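Local coordinates for protein taurine:2-oxoglutarate aminotransferase (Bifidobacterium kashiwanohense PV20-2, PDB 6JIX) that probably transfers the amino group of taurine to 2-oxoglutarate with the help of pyridoxal 5'-phosphate, as a member of the class-III aminotransferases, at residues 51-56 / 408-413; 369-374 / 416-421; 127-132 / 301-306. All coordinates share one frame; numbering follows the deposited sequence.

Interaction 1 of 3, residues 51-56 / 408-413; sequences DMSSLL and STFGRE. With GLU (glutamic acid), chain N.
One wall of a glutamate pocket in this class-III aminotransferase is made where Ser53 and Leu56 meet Phe410. Residues 51-54 form a type I turn, and the irregular 408-413 segment lies against it, so that two sequence-distant segments share one ligand. Ser408 O receives weak hydrogen bonds from Met52 N, at 3.0 Å, and from Ser53 N. With CG of Phe410 between its backbone N and carbonyl carbon (chi1 78°), Phe410 CD1 meets Ser53 CB at 3.7 Å, and this CB sits at the edge of the ring, whereas Leu56 CD2 lies over one face. The turn is braced from within: Leu55 N donates to Asp51 OD1 on its syn side, a nearly straight bond of 2.8 Å, while Asp51 OD2 bonds His63. Ser53 OG gives its hydrogen to Leu55 O. Pro84 and Tyr86 of the second subunit pack on Leu56 and Ser408, placing the pocket near the dimer interface. The ligand's amino N donates to Thr409 O at 3.2 Å, and at its other end Leu56 CD2 lies 3.3 Å from the ligand's OE1. Ser408 OG stands 2.6 Å from atom O of the bound GLU.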
# COMPACT_ATOMS: atom_id res chain seq x y z
N ASP A 51 11.07 -22.84 -5.97
CA ASP A 51 11.08 -21.42 -5.61
C ASP A 51 12.17 -21.17 -4.57
O ASP A 51 11.91 -20.98 -3.38
CB ASP A 51 9.70 -21.01 -5.12
CG ASP A 51 9.57 -19.52 -4.94
OD1 ASP A 51 10.47 -18.78 -5.40
OD2 ASP A 51 8.57 -19.09 -4.32
N MET A 52 13.41 -21.12 -5.05
CA MET A 52 14.55 -20.94 -4.16
C MET A 52 14.73 -19.50 -3.65
O MET A 52 15.56 -19.28 -2.75
CB MET A 52 15.81 -21.42 -4.90
CG MET A 52 15.79 -22.91 -5.18
SD MET A 52 15.59 -23.87 -3.66
CE MET A 52 17.20 -23.58 -2.91
N SER A 53 13.95 -18.54 -4.13
CA SER A 53 13.97 -17.18 -3.60
C SER A 53 12.70 -16.83 -2.84
O SER A 53 12.50 -15.67 -2.47
CB SER A 53 14.17 -16.17 -4.73
OG SER A 53 12.94 -15.96 -5.41
N SER A 54 11.82 -17.81 -2.61
CA SER A 54 10.54 -17.58 -1.94
C SER A 54 9.78 -16.43 -2.61
O SER A 54 9.15 -15.61 -1.94
CB SER A 54 10.75 -17.29 -0.46
OG SER A 54 10.80 -18.51 0.24
N LEU A 55 9.81 -16.42 -3.95
CA LEU A 55 9.33 -15.33 -4.79
C LEU A 55 10.15 -14.06 -4.50
O LEU A 55 11.29 -13.96 -4.96
CB LEU A 55 7.83 -15.11 -4.61
CG LEU A 55 6.95 -16.27 -5.12
CD1 LEU A 55 5.47 -15.86 -5.14
CD2 LEU A 55 7.42 -16.71 -6.50
N LEU A 56 9.62 -13.12 -3.71
CA LEU A 56 10.43 -11.97 -3.34
C LEU A 56 10.87 -12.08 -1.88
O LEU A 56 10.76 -11.11 -1.11
CB LEU A 56 9.66 -10.67 -3.62
CG LEU A 56 9.53 -10.44 -5.13
CD1 LEU A 56 8.39 -9.49 -5.56
CD2 LEU A 56 10.88 -10.02 -5.73
N SER A 408 14.70 -21.35 -9.40
CA SER A 408 14.18 -20.00 -9.58
C SER A 408 14.63 -19.10 -8.43
O SER A 408 14.27 -19.35 -7.28
CB SER A 408 12.65 -20.02 -9.67
OG SER A 408 12.09 -18.82 -9.16
N THR A 409 15.37 -18.05 -8.76
CA THR A 409 15.81 -17.08 -7.77
C THR A 409 16.02 -15.74 -8.46
O THR A 409 15.70 -15.57 -9.64
CB THR A 409 17.06 -17.59 -7.04
OG1 THR A 409 17.28 -16.82 -5.85
CG2 THR A 409 18.30 -17.55 -7.94
N PHE A 410 16.55 -14.78 -7.71
CA PHE A 410 16.86 -13.47 -8.24
C PHE A 410 18.04 -12.92 -7.46
O PHE A 410 18.48 -13.50 -6.47
CB PHE A 410 15.65 -12.52 -8.17
CG PHE A 410 15.41 -11.94 -6.79
CD1 PHE A 410 14.81 -12.70 -5.79
CD2 PHE A 410 15.79 -10.63 -6.49
CE1 PHE A 410 14.59 -12.17 -4.51
CE2 PHE A 410 15.58 -10.09 -5.21
CZ PHE A 410 14.98 -10.86 -4.22
N GLY A 411 18.53 -11.77 -7.90
CA GLY A 411 19.58 -11.07 -7.18
C GLY A 411 19.53 -9.61 -7.54
O GLY A 411 18.77 -9.18 -8.41
N ARG A 412 20.31 -8.83 -6.80
CA ARG A 412 20.56 -7.43 -7.14
C ARG A 412 22.06 -7.23 -7.21
O ARG A 412 22.85 -7.99 -6.64
CB ARG A 412 19.92 -6.48 -6.12
CG ARG A 412 18.39 -6.39 -6.29
CD ARG A 412 17.81 -5.16 -5.62
NE ARG A 412 18.29 -3.93 -6.25
CZ ARG A 412 17.65 -3.31 -7.23
NH1 ARG A 412 16.50 -3.80 -7.70
NH2 ARG A 412 18.17 -2.22 -7.75
N GLU A 413 22.47 -6.22 -7.97
CA GLU A 413 23.89 -5.84 -8.04
C GLU A 413 24.70 -7.06 -8.48
O GLU A 413 24.47 -7.57 -9.59
CB GLU A 413 24.30 -5.24 -6.70
CG GLU A 413 23.75 -3.84 -6.43
CD GLU A 413 23.43 -3.07 -7.70
OE1 GLU A 413 24.29 -2.99 -8.61
OE2 GLU A 413 22.31 -2.52 -7.77
N GLU N . 12.74 -14.54 -10.04
CA GLU N . 12.19 -14.56 -8.70
C GLU N . 10.98 -15.49 -8.61
O GLU N . 11.09 -16.68 -8.13
CB GLU N . 11.75 -13.15 -8.37
CG GLU N . 11.00 -12.56 -9.54
CD GLU N . 10.68 -11.09 -9.32
OE1 GLU N . 11.64 -10.38 -8.92
OE2 GLU N . 9.51 -10.59 -9.51
OXT GLU N . 9.87 -15.05 -9.01

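Interaction 2 of 3, residues 369-374 / 416-421; sequences LFSALT and INICPP
Ile418 and Ser371 face each other as a hydrogen-bonded pair of antiparallel strands, and the side chain of Ile418 illustrates how a branched residue can pack around a polar neighbour. Its CB lies against Ser371 OG. From there CG2 stays beside that hydroxyl, while CG1, placed anti to the carbonyl carbon by a chi1 of -59°, carries the chain onward to CD1. This last methyl is 4.0 Å from Ser371 OG and 4.1 Å from Leu373 CG, the Leu373 and Ile418 side chains crossing at a slant. The serine hydroxyl at the centre of this packing is not left to apolar company: at chi1 86° OG lies between its own backbone N and carbonyl carbon, and it donates to Ile418 O at 2.6 Å, in the carbonyl plane and on a lone pair. A buried polar atom is thereby satisfied within the strand pair. Leu351 of helix 336-357 covers the same face, touching Ser371, Leu373 and Ile418.

Backbone bonds set the register. Ile418 N donates to Ser371 O at 2.9 Å, and Leu373 and Ile416 exchange a reciprocal pair, Leu373 N to Ile416 O at 2.9 Å and Ile416 N to Leu373 O at 3.1 Å. Between these pairs Ala372 and Asn417 form a non-hydrogen-bonded pair whose side chains occupy the other face. Just past strand 416-418, Cys419 SG makes a sulfur-aromatic contact with Phe370, 3.7 Å from its CD1, and Leu369 crosses Pro420 at about a right angle, their CD2 and CG atoms 4.0 Å apart. The N-to-C directions of segments 370-374 and 416-418 lie 155° apart, close to antiparallel. Strand 370-376 is the middle strand of a three-stranded antiparallel sheet backed by helices, as in the small C-terminal domain of fold-type I aminotransferases.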
# COMPACT_ATOMS: atom_id res chain seq x y z
N LEU A 369 17.76 -19.32 6.53
CA LEU A 369 17.59 -19.51 5.10
C LEU A 369 17.63 -18.17 4.37
O LEU A 369 16.89 -17.93 3.42
CB LEU A 369 16.31 -20.30 4.82
CG LEU A 369 16.41 -21.76 5.30
CD1 LEU A 369 15.07 -22.46 5.25
CD2 LEU A 369 17.44 -22.51 4.48
N PHE A 370 18.51 -17.27 4.83
CA PHE A 370 18.73 -15.92 4.30
C PHE A 370 20.19 -15.84 3.86
O PHE A 370 21.09 -15.66 4.69
CB PHE A 370 18.40 -14.88 5.37
CG PHE A 370 18.05 -13.52 4.84
CD1 PHE A 370 17.34 -13.38 3.65
CD2 PHE A 370 18.40 -12.38 5.54
CE1 PHE A 370 17.01 -12.10 3.16
CE2 PHE A 370 18.08 -11.11 5.07
CZ PHE A 370 17.38 -10.97 3.88
N SER A 371 20.45 -15.95 2.55
CA SER A 371 21.80 -16.21 2.09
C SER A 371 22.02 -15.60 0.71
O SER A 371 21.06 -15.37 -0.04
CB SER A 371 22.08 -17.71 2.03
OG SER A 371 21.64 -18.26 0.80
N ALA A 372 23.29 -15.36 0.38
CA ALA A 372 23.67 -14.79 -0.90
C ALA A 372 25.13 -15.09 -1.21
O ALA A 372 25.96 -15.26 -0.31
CB ALA A 372 23.44 -13.27 -0.93
N LEU A 373 25.44 -15.14 -2.50
CA LEU A 373 26.80 -15.27 -3.00
C LEU A 373 27.21 -13.99 -3.71
O LEU A 373 26.45 -13.44 -4.52
CB LEU A 373 26.91 -16.46 -3.95
CG LEU A 373 26.54 -17.83 -3.37
CD1 LEU A 373 26.72 -18.91 -4.43
CD2 LEU A 373 27.34 -18.14 -2.10
N THR A 374 28.42 -13.51 -3.41
CA THR A 374 29.02 -12.42 -4.18
C THR A 374 29.77 -13.02 -5.37
O THR A 374 30.74 -13.76 -5.18
CB THR A 374 29.94 -11.56 -3.33
OG1 THR A 374 29.19 -10.99 -2.24
CG2 THR A 374 30.48 -10.44 -4.19
N ILE A 416 23.75 -13.34 -6.07
CA ILE A 416 22.70 -14.32 -6.21
C ILE A 416 22.14 -14.58 -4.82
O ILE A 416 22.89 -14.87 -3.89
CB ILE A 416 23.20 -15.63 -6.86
CG1 ILE A 416 24.00 -15.31 -8.13
CG2 ILE A 416 22.02 -16.48 -7.22
CD1 ILE A 416 24.53 -16.51 -8.85
N ASN A 417 20.83 -14.43 -4.68
CA ASN A 417 20.18 -14.79 -3.43
C ASN A 417 19.86 -16.27 -3.42
O ASN A 417 19.57 -16.87 -4.45
CB ASN A 417 18.88 -14.00 -3.23
CG ASN A 417 19.11 -12.50 -3.20
OD1 ASN A 417 20.11 -12.04 -2.63
ND2 ASN A 417 18.20 -11.74 -3.79
N ILE A 418 19.91 -16.85 -2.22
CA ILE A 418 19.34 -18.16 -1.98
C ILE A 418 18.52 -18.01 -0.71
O ILE A 418 19.07 -17.94 0.40
CB ILE A 418 20.39 -19.26 -1.87
CG1 ILE A 418 21.20 -19.34 -3.17
CG2 ILE A 418 19.70 -20.59 -1.63
CD1 ILE A 418 22.54 -18.57 -3.13
N CYS A 419 17.20 -17.91 -0.87
CA CYS A 419 16.27 -17.70 0.24
C CYS A 419 15.07 -18.61 0.02
O CYS A 419 13.95 -18.14 -0.27
CB CYS A 419 15.84 -16.23 0.31
SG CYS A 419 17.19 -15.05 0.35
N PRO A 420 15.26 -19.92 0.16
CA PRO A 420 14.17 -20.87 -0.11
C PRO A 420 13.11 -20.83 0.97
O PRO A 420 13.35 -20.34 2.08
CB PRO A 420 14.89 -22.23 -0.12
CG PRO A 420 16.08 -22.02 0.79
CD PRO A 420 16.51 -20.59 0.56
N PRO A 421 11.92 -21.35 0.70
CA PRO A 421 10.86 -21.33 1.72
C PRO A 421 11.31 -22.03 2.99
O PRO A 421 12.02 -23.03 2.96
CB PRO A 421 9.70 -22.06 1.04
CG PRO A 421 9.98 -21.93 -0.42
CD PRO A 421 11.47 -21.97 -0.56

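Interaction 3 of 3, residues 127-132 / 301-306; sequences ARMVTG and DYFTDH
Val130 lies against Tyr302 and Phe303 where two helices cross steeply near the subunit interface of this class-III aminotransferase, a helix-helix contact carried by aromatic side chains. Helix segments 127-131 and 301-305 meet at 78°, with their axes 10.6 Å apart at closest approach; the large rings span that separation. Leu164 and Met20 of the second subunit pack on Met129 and Phe303 respectively.

Tyr302 points its CB toward the other helix and has its CG anti to the backbone N (chi1 -178°). There the ring is sandwiched. Val130 CA stands 4.0 Å from the ring centre of Tyr302, almost on the normal, a CH-pi contact made by the helix backbone itself rather than by a side-chain tip. On the opposite face His306 ND1 sits over the centre of the same ring. That imidazole is held in place because ND1 also donates to Tyr302 O at 3.0 Å, with the acceptor nearly in the imidazole plane. Tyr302 O takes a second hydrogen bond from His306 N, so the residue leaving the helix is tied back to it by both backbone and side chain.

Phe303 follows the other course: its CG is anti to the carbonyl carbon (chi1 -70°). Tyr302 CD1 stands over the centre of one face of the Phe303 ring, while Phe303 CD1 lies at the edge of the Tyr302 ring, in its plane. Val130 CG2 touches both aromatics, 3.5 Å from Phe303 CE2 and 3.9 Å from Tyr302 CD1. Met129 crosses Phe303 at about a right angle; its chain is extended through SD and bends only at the terminal torsion, which turns CE. Met129 SD thus meets the edge of the Phe303 ring, a Met-aromatic contact with SD 3.9 Å from Phe303 CE1.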
# COMPACT_ATOMS: atom_id res chain seq x y z
N ALA A 127 7.85 8.68 13.86
CA ALA A 127 9.08 9.11 14.52
C ALA A 127 9.19 10.63 14.51
O ALA A 127 9.59 11.24 15.51
CB ALA A 127 10.31 8.47 13.86
N ARG A 128 8.83 11.26 13.40
CA ARG A 128 8.86 12.72 13.36
C ARG A 128 7.85 13.31 14.36
O ARG A 128 8.15 14.30 15.04
CB ARG A 128 8.58 13.22 11.94
CG ARG A 128 9.82 13.36 11.07
CD ARG A 128 9.49 13.18 9.60
NE ARG A 128 10.65 13.41 8.75
CZ ARG A 128 10.64 13.39 7.41
NH1 ARG A 128 9.50 13.13 6.76
NH2 ARG A 128 11.75 13.64 6.73
N MET A 129 6.66 12.70 14.47
CA MET A 129 5.65 13.18 15.41
C MET A 129 6.09 12.95 16.86
O MET A 129 5.93 13.84 17.71
CB MET A 129 4.31 12.49 15.15
CG MET A 129 3.38 13.21 14.15
SD MET A 129 1.82 12.32 13.85
CE MET A 129 2.22 11.36 12.41
N VAL A 130 6.61 11.76 17.16
CA VAL A 130 6.98 11.44 18.54
C VAL A 130 8.14 12.31 19.01
O VAL A 130 8.10 12.91 20.09
CB VAL A 130 7.31 9.95 18.68
CG1 VAL A 130 8.11 9.73 19.94
CG2 VAL A 130 6.02 9.11 18.63
N THR A 131 9.22 12.36 18.22
CA THR A 131 10.40 13.10 18.65
C THR A 131 10.29 14.60 18.37
O THR A 131 11.04 15.38 18.95
CB THR A 131 11.67 12.57 17.96
OG1 THR A 131 11.58 12.81 16.55
CG2 THR A 131 11.86 11.08 18.22
N GLY A 132 9.39 15.01 17.47
CA GLY A 132 9.38 16.39 17.07
C GLY A 132 10.56 16.83 16.22
O GLY A 132 10.73 18.03 16.00
N ASP A 301 2.25 5.22 24.17
CA ASP A 301 1.85 6.26 25.12
C ASP A 301 1.73 7.61 24.43
O ASP A 301 0.77 8.34 24.67
CB ASP A 301 2.87 6.37 26.26
CG ASP A 301 2.71 5.28 27.31
OD1 ASP A 301 1.70 4.52 27.27
OD2 ASP A 301 3.60 5.18 28.19
N TYR A 302 2.70 7.96 23.58
CA TYR A 302 2.63 9.25 22.90
C TYR A 302 1.30 9.40 22.18
O TYR A 302 0.64 10.44 22.26
CB TYR A 302 3.79 9.43 21.91
CG TYR A 302 3.73 10.80 21.26
CD1 TYR A 302 2.99 11.02 20.10
CD2 TYR A 302 4.37 11.89 21.83
CE1 TYR A 302 2.91 12.28 19.52
CE2 TYR A 302 4.29 13.15 21.26
CZ TYR A 302 3.57 13.35 20.11
OH TYR A 302 3.50 14.61 19.56
N PHE A 303 0.88 8.36 21.46
CA PHE A 303 -0.34 8.41 20.67
C PHE A 303 -1.58 8.05 21.49
O PHE A 303 -2.68 7.95 20.93
CB PHE A 303 -0.18 7.52 19.43
CG PHE A 303 0.79 8.09 18.43
CD1 PHE A 303 0.51 9.29 17.76
CD2 PHE A 303 2.01 7.48 18.21
CE1 PHE A 303 1.41 9.84 16.86
CE2 PHE A 303 2.93 8.03 17.32
CZ PHE A 303 2.63 9.22 16.65
N THR A 304 -1.44 7.85 22.80
CA THR A 304 -2.60 7.93 23.67
C THR A 304 -2.94 9.38 23.98
O THR A 304 -4.12 9.74 24.01
CB THR A 304 -2.36 7.12 24.95
OG1 THR A 304 -1.97 5.78 24.63
CG2 THR A 304 -3.62 7.06 25.77
N ASP A 305 -1.93 10.24 24.17
CA ASP A 305 -2.13 11.67 24.42
C ASP A 305 -2.28 12.50 23.15
O ASP A 305 -2.80 13.62 23.22
CB ASP A 305 -0.96 12.30 25.19
CG ASP A 305 -0.58 11.55 26.43
OD1 ASP A 305 -1.43 11.39 27.33
OD2 ASP A 305 0.61 11.14 26.53
N HIS A 306 -1.76 12.03 22.01
CA HIS A 306 -1.81 12.78 20.77
C HIS A 306 -2.48 11.96 19.67
O HIS A 306 -2.41 10.73 19.66
CB HIS A 306 -0.42 13.22 20.32
CG HIS A 306 0.31 14.02 21.34
ND1 HIS A 306 0.89 13.46 22.46
CD2 HIS A 306 0.54 15.36 21.42
CE1 HIS A 306 1.45 14.41 23.18
NE2 HIS A 306 1.26 15.57 22.58

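How the interactions relate
Interactions 1 and 2 adjoin in the buried interior: the 408-413 segment leads into the strand within 416-421, Thr409 OG1 probably bonds Asn417 O, and Met52 O probably accepts from Cys419 N. The sheet edge of interaction 2 thus backs the ligand-binding segments of interaction 1. Their chemistry nevertheless differs, interaction 2 relying on regular strand bonding and apolar packing, interaction 1 on carbonyls and hydroxyls turned to a bound glutamate. Interaction 3 lies on the opposite side of the chain's centre, its own centre about 38 Å from each of theirs, only partly buried and away from the annotated sites. There aromatic packing joins two helices. Interactions 1 and 3 both touch the second subunit.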